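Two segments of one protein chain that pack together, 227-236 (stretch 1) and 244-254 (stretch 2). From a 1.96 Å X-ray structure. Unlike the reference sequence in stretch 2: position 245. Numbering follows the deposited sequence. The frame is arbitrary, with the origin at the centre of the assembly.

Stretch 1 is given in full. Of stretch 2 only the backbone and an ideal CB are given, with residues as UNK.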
# COMPACT_ATOMS: atom_id res chain seq x y z
N SER A 227 16.43 -28.42 10.33
CA SER A 227 15.19 -27.72 10.64
C SER A 227 15.41 -26.21 10.85
O SER A 227 16.53 -25.75 11.07
CB SER A 227 14.53 -28.34 11.88
OG SER A 227 15.20 -27.98 13.09
N PHE A 228 14.32 -25.44 10.76
CA PHE A 228 14.29 -24.06 11.18
C PHE A 228 15.00 -23.82 12.53
O PHE A 228 15.87 -22.95 12.64
CB PHE A 228 12.85 -23.58 11.26
CG PHE A 228 12.70 -22.11 11.57
CD1 PHE A 228 12.64 -21.18 10.54
CD2 PHE A 228 12.58 -21.67 12.89
CE1 PHE A 228 12.48 -19.81 10.82
CE2 PHE A 228 12.43 -20.30 13.16
CZ PHE A 228 12.38 -19.38 12.12
N GLU A 229 14.62 -24.59 13.54
CA GLU A 229 15.16 -24.38 14.89
C GLU A 229 16.62 -24.85 14.96
O GLU A 229 17.45 -24.21 15.62
CB GLU A 229 14.27 -25.06 15.95
CG GLU A 229 13.99 -24.22 17.23
CD GLU A 229 13.28 -22.86 16.98
OE1 GLU A 229 13.91 -21.82 17.25
OE2 GLU A 229 12.10 -22.82 16.52
N GLU A 230 16.96 -25.92 14.26
CA GLU A 230 18.36 -26.32 14.16
C GLU A 230 19.21 -25.25 13.45
O GLU A 230 20.32 -24.97 13.87
CB GLU A 230 18.49 -27.66 13.46
CG GLU A 230 18.02 -28.84 14.31
CD GLU A 230 17.95 -30.13 13.52
OE1 GLU A 230 17.57 -30.11 12.33
OE2 GLU A 230 18.30 -31.18 14.10
N GLU A 231 18.67 -24.63 12.41
CA GLU A 231 19.36 -23.53 11.72
C GLU A 231 19.65 -22.35 12.64
O GLU A 231 20.81 -21.92 12.76
CB GLU A 231 18.60 -23.06 10.48
CG GLU A 231 19.36 -22.00 9.64
CD GLU A 231 20.62 -22.54 8.96
OE1 GLU A 231 20.75 -23.78 8.78
OE2 GLU A 231 21.48 -21.72 8.60
N LYS A 232 18.60 -21.82 13.27
CA LYS A 232 18.69 -20.68 14.20
C LYS A 232 19.81 -20.90 15.22
O LYS A 232 20.64 -20.01 15.44
CB LYS A 232 17.35 -20.45 14.90
CG LYS A 232 17.03 -18.99 15.23
CD LYS A 232 15.52 -18.73 15.26
CE LYS A 232 14.92 -18.95 16.65
NZ LYS A 232 13.43 -18.68 16.75
N ASN A 233 19.84 -22.10 15.82
CA ASN A 233 20.87 -22.49 16.79
C ASN A 233 22.28 -22.67 16.22
O ASN A 233 23.27 -22.35 16.88
CB ASN A 233 20.46 -23.79 17.49
CG ASN A 233 19.15 -23.68 18.26
OD1 ASN A 233 18.57 -22.59 18.38
ND2 ASN A 233 18.69 -24.80 18.78
N PHE A 234 22.36 -23.21 15.01
CA PHE A 234 23.64 -23.39 14.33
C PHE A 234 24.30 -22.02 14.10
O PHE A 234 25.50 -21.85 14.33
CB PHE A 234 23.46 -24.14 12.99
CG PHE A 234 24.65 -24.04 12.07
CD1 PHE A 234 25.77 -24.85 12.26
CD2 PHE A 234 24.66 -23.11 11.03
CE1 PHE A 234 26.88 -24.74 11.42
CE2 PHE A 234 25.76 -23.00 10.18
CZ PHE A 234 26.87 -23.81 10.38
N LEU A 235 23.50 -21.05 13.69
CA LEU A 235 24.00 -19.73 13.35
C LEU A 235 24.42 -18.94 14.59
O LEU A 235 25.48 -18.30 14.58
CB LEU A 235 22.95 -18.95 12.55
CG LEU A 235 22.57 -19.43 11.13
CD1 LEU A 235 21.46 -18.57 10.56
CD2 LEU A 235 23.79 -19.46 10.19
N VAL A 236 23.61 -18.99 15.65
CA VAL A 236 23.96 -18.33 16.91
C VAL A 236 25.26 -18.91 17.44
O VAL A 236 26.18 -18.16 17.79
CB VAL A 236 22.83 -18.36 17.97
CG1 VAL A 236 23.24 -17.63 19.26
CG2 VAL A 236 21.57 -17.71 17.43
N UNK A 244 19.47 -11.59 13.59
CA UNK A 244 19.86 -11.88 12.20
C UNK A 244 19.79 -13.38 11.90
O UNK A 244 19.45 -13.79 10.80
CB UNK A 244 21.27 -11.36 11.93
N UNK A 245 20.07 -14.20 12.91
CA UNK A 245 20.00 -15.65 12.74
C UNK A 245 18.56 -16.12 12.48
O UNK A 245 18.32 -17.05 11.70
CB UNK A 245 20.56 -16.35 13.98
N UNK A 246 17.63 -15.44 13.14
CA UNK A 246 16.20 -15.63 12.96
C UNK A 246 15.77 -15.20 11.56
O UNK A 246 14.98 -15.91 10.93
CB UNK A 246 15.42 -14.85 14.02
N UNK A 247 16.27 -14.05 11.09
CA UNK A 247 15.94 -13.55 9.76
C UNK A 247 16.43 -14.51 8.67
O UNK A 247 15.73 -14.81 7.70
CB UNK A 247 16.55 -12.16 9.55
N UNK A 248 17.66 -14.98 8.84
CA UNK A 248 18.28 -15.89 7.89
C UNK A 248 17.51 -17.22 7.82
O UNK A 248 17.19 -17.70 6.73
CB UNK A 248 19.74 -16.14 8.28
N UNK A 249 17.23 -17.81 8.98
CA UNK A 249 16.42 -19.04 9.02
C UNK A 249 15.05 -18.81 8.39
O UNK A 249 14.50 -19.72 7.78
CB UNK A 249 16.26 -19.53 10.46
N UNK A 250 14.50 -17.60 8.53
CA UNK A 250 13.16 -17.36 8.00
C UNK A 250 13.20 -17.27 6.48
O UNK A 250 12.26 -17.68 5.80
CB UNK A 250 12.57 -16.08 8.59
N UNK A 251 14.29 -16.73 5.96
CA UNK A 251 14.47 -16.59 4.51
C UNK A 251 14.67 -17.99 3.90
O UNK A 251 14.11 -18.30 2.84
CB UNK A 251 15.66 -15.68 4.19
N UNK A 252 15.44 -18.85 4.57
CA UNK A 252 15.62 -20.22 4.10
C UNK A 252 14.29 -20.97 4.14
O UNK A 252 13.97 -21.73 3.25
CB UNK A 252 16.67 -20.95 4.94
N UNK A 253 13.49 -20.73 5.17
CA UNK A 253 12.20 -21.42 5.30
C UNK A 253 11.25 -20.99 4.16
O UNK A 253 10.56 -21.82 3.59
CB UNK A 253 11.57 -21.12 6.66
N UNK A 254 11.25 -19.71 3.82
CA UNK A 254 10.40 -19.21 2.74
C UNK A 254 10.86 -19.88 1.44
O UNK A 254 10.06 -20.34 0.65
CB UNK A 254 10.47 -17.69 2.64

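Both stretches are helical, and their axes run roughly antiparallel at 142°, 8.7 Å apart at closest. The backbone angles of stretch 2 are helical throughout, so no position calls for glycine or breaks the helix.

Position 244 has its CA-to-CB bond sideways and no atom of stretch 1 near its ideal CB. Almost any side chain would fit. It is Phe244, and it makes no contact across the pair.

Position 245 points toward stretch 1. Its CA lies 5.4 Å from the CA of Lys232. The ideal CB is 3.8 Å from both Leu235 CB and Val236 CG2, and 3.9 Å from Lys232 O. Room is short, so a small residue suits: alanine, serine, threonine or perhaps valine. A hydroxyl could reach the carbonyl. The residue is Thr245, which differs from the reference sequence. Its OG1 donates to Lys232 O at 3.0 Å, but OG1 also sits too close to a neighbour in the model, so its place is less sure. Its CG2 lies 3.3 Å from Val236 CG2.

Position 246 points sideways, with its ideal CB 4.1 Å from Lys232 CD. The lysine amine lies further along, so an acidic side chain would suit, and a polar amide could also serve. The residue is Glu246. Its side chain end comes nearer than its CB direction suggests, and OE1 forms a salt bridge with Lys232 NZ at 3.1 Å. The same NZ also pairs with Glu229 OE1 at 3.2 Å, so one lysine joins two acids.

Position 247 points away, and many side chains would do. It is Ile247, without contact here.

Position 248 points toward stretch 1, with its ideal CB 3.8 Å from Leu235 CD1. A small or medium side chain with an apolar part would suit. It is Thr248. CG2 meets Leu235 CD1 at 3.7 Å, and OG1 donates to Phe244 O at 2.9 Å, within its own helix.

Position 249 faces Phe228, whose CE1 is 3.8 Å from the ideal CB; Glu231 CG is 4.1 Å away. Little space remains, which favours alanine, with glycine or serine possible. It is Ala249, and its CB lies over one face of the Phe228 ring in a CH-pi contact.

Position 250 points sideways, its ideal CB 4.3 Å from Phe228 CE1. Small or apolar residues would suit. Ala250 helps form the hole that receives Phe228.

Position 251 points sideways, clear of stretch 1, so many side chains would suit. It is Ile251.

Position 252 points toward stretch 1, but no atom lies within 5.5 Å of its ideal CB. A long side chain could reach Glu231. Tyr252 does so: CE2 lies 3.4 Å from Glu231 OE2, near the ring plane, and a water links Tyr252 OH to that carboxylate, weakly on the glutamate side.

Position 253 points toward stretch 1, its ideal CB 4.0 Å from Phe228 CD1. A small residue, or a longer one turning off the ring, would suit. Asp253 sets its CB at the ring edge; OD1 is hydrogen-bonded elsewhere in the structure.

Position 254 is out of reach, leaving the choice open. It is Ala254.

Stretch 2, residues 244-254: FTEITAAIYDA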
# COMPACT_ATOMS: atom_id res chain seq x y z
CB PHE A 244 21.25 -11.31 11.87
CG PHE A 244 21.58 -11.32 10.39
CD1 PHE A 244 20.94 -10.44 9.51
CD2 PHE A 244 22.51 -12.22 9.88
CE1 PHE A 244 21.23 -10.45 8.14
CE2 PHE A 244 22.81 -12.24 8.51
CZ PHE A 244 22.17 -11.35 7.64
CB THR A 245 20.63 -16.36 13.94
OG1 THR A 245 21.01 -17.68 13.56
CG2 THR A 245 19.68 -16.44 15.10
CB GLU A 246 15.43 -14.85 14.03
CG GLU A 246 14.00 -14.49 13.68
CD GLU A 246 13.08 -15.69 13.60
OE1 GLU A 246 13.22 -16.59 14.46
OE2 GLU A 246 12.21 -15.71 12.69
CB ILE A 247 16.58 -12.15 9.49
CG1 ILE A 247 16.24 -11.13 10.59
CG2 ILE A 247 16.18 -11.63 8.08
CD1 ILE A 247 14.79 -10.66 10.65
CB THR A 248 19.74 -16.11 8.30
OG1 THR A 248 20.42 -14.85 8.26
CG2 THR A 248 20.43 -17.11 7.37
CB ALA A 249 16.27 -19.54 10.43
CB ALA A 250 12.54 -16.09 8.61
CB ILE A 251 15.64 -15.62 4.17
CG1 ILE A 251 15.19 -14.16 4.40
CG2 ILE A 251 16.10 -15.78 2.72
CD1 ILE A 251 16.37 -13.11 4.37
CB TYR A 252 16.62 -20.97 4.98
CG TYR A 252 18.08 -20.60 4.78
CD1 TYR A 252 18.59 -20.25 3.53
CD2 TYR A 252 18.97 -20.71 5.85
CE1 TYR A 252 19.95 -19.95 3.36
CE2 TYR A 252 20.33 -20.42 5.70
CZ TYR A 252 20.81 -20.04 4.45
OH TYR A 252 22.14 -19.79 4.31
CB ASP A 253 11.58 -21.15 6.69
CG ASP A 253 10.27 -21.89 6.90
OD1 ASP A 253 9.22 -21.24 6.89
OD2 ASP A 253 10.29 -23.12 7.06
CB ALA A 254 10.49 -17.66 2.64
O HOH W 1 24.00 -20.87 6.53
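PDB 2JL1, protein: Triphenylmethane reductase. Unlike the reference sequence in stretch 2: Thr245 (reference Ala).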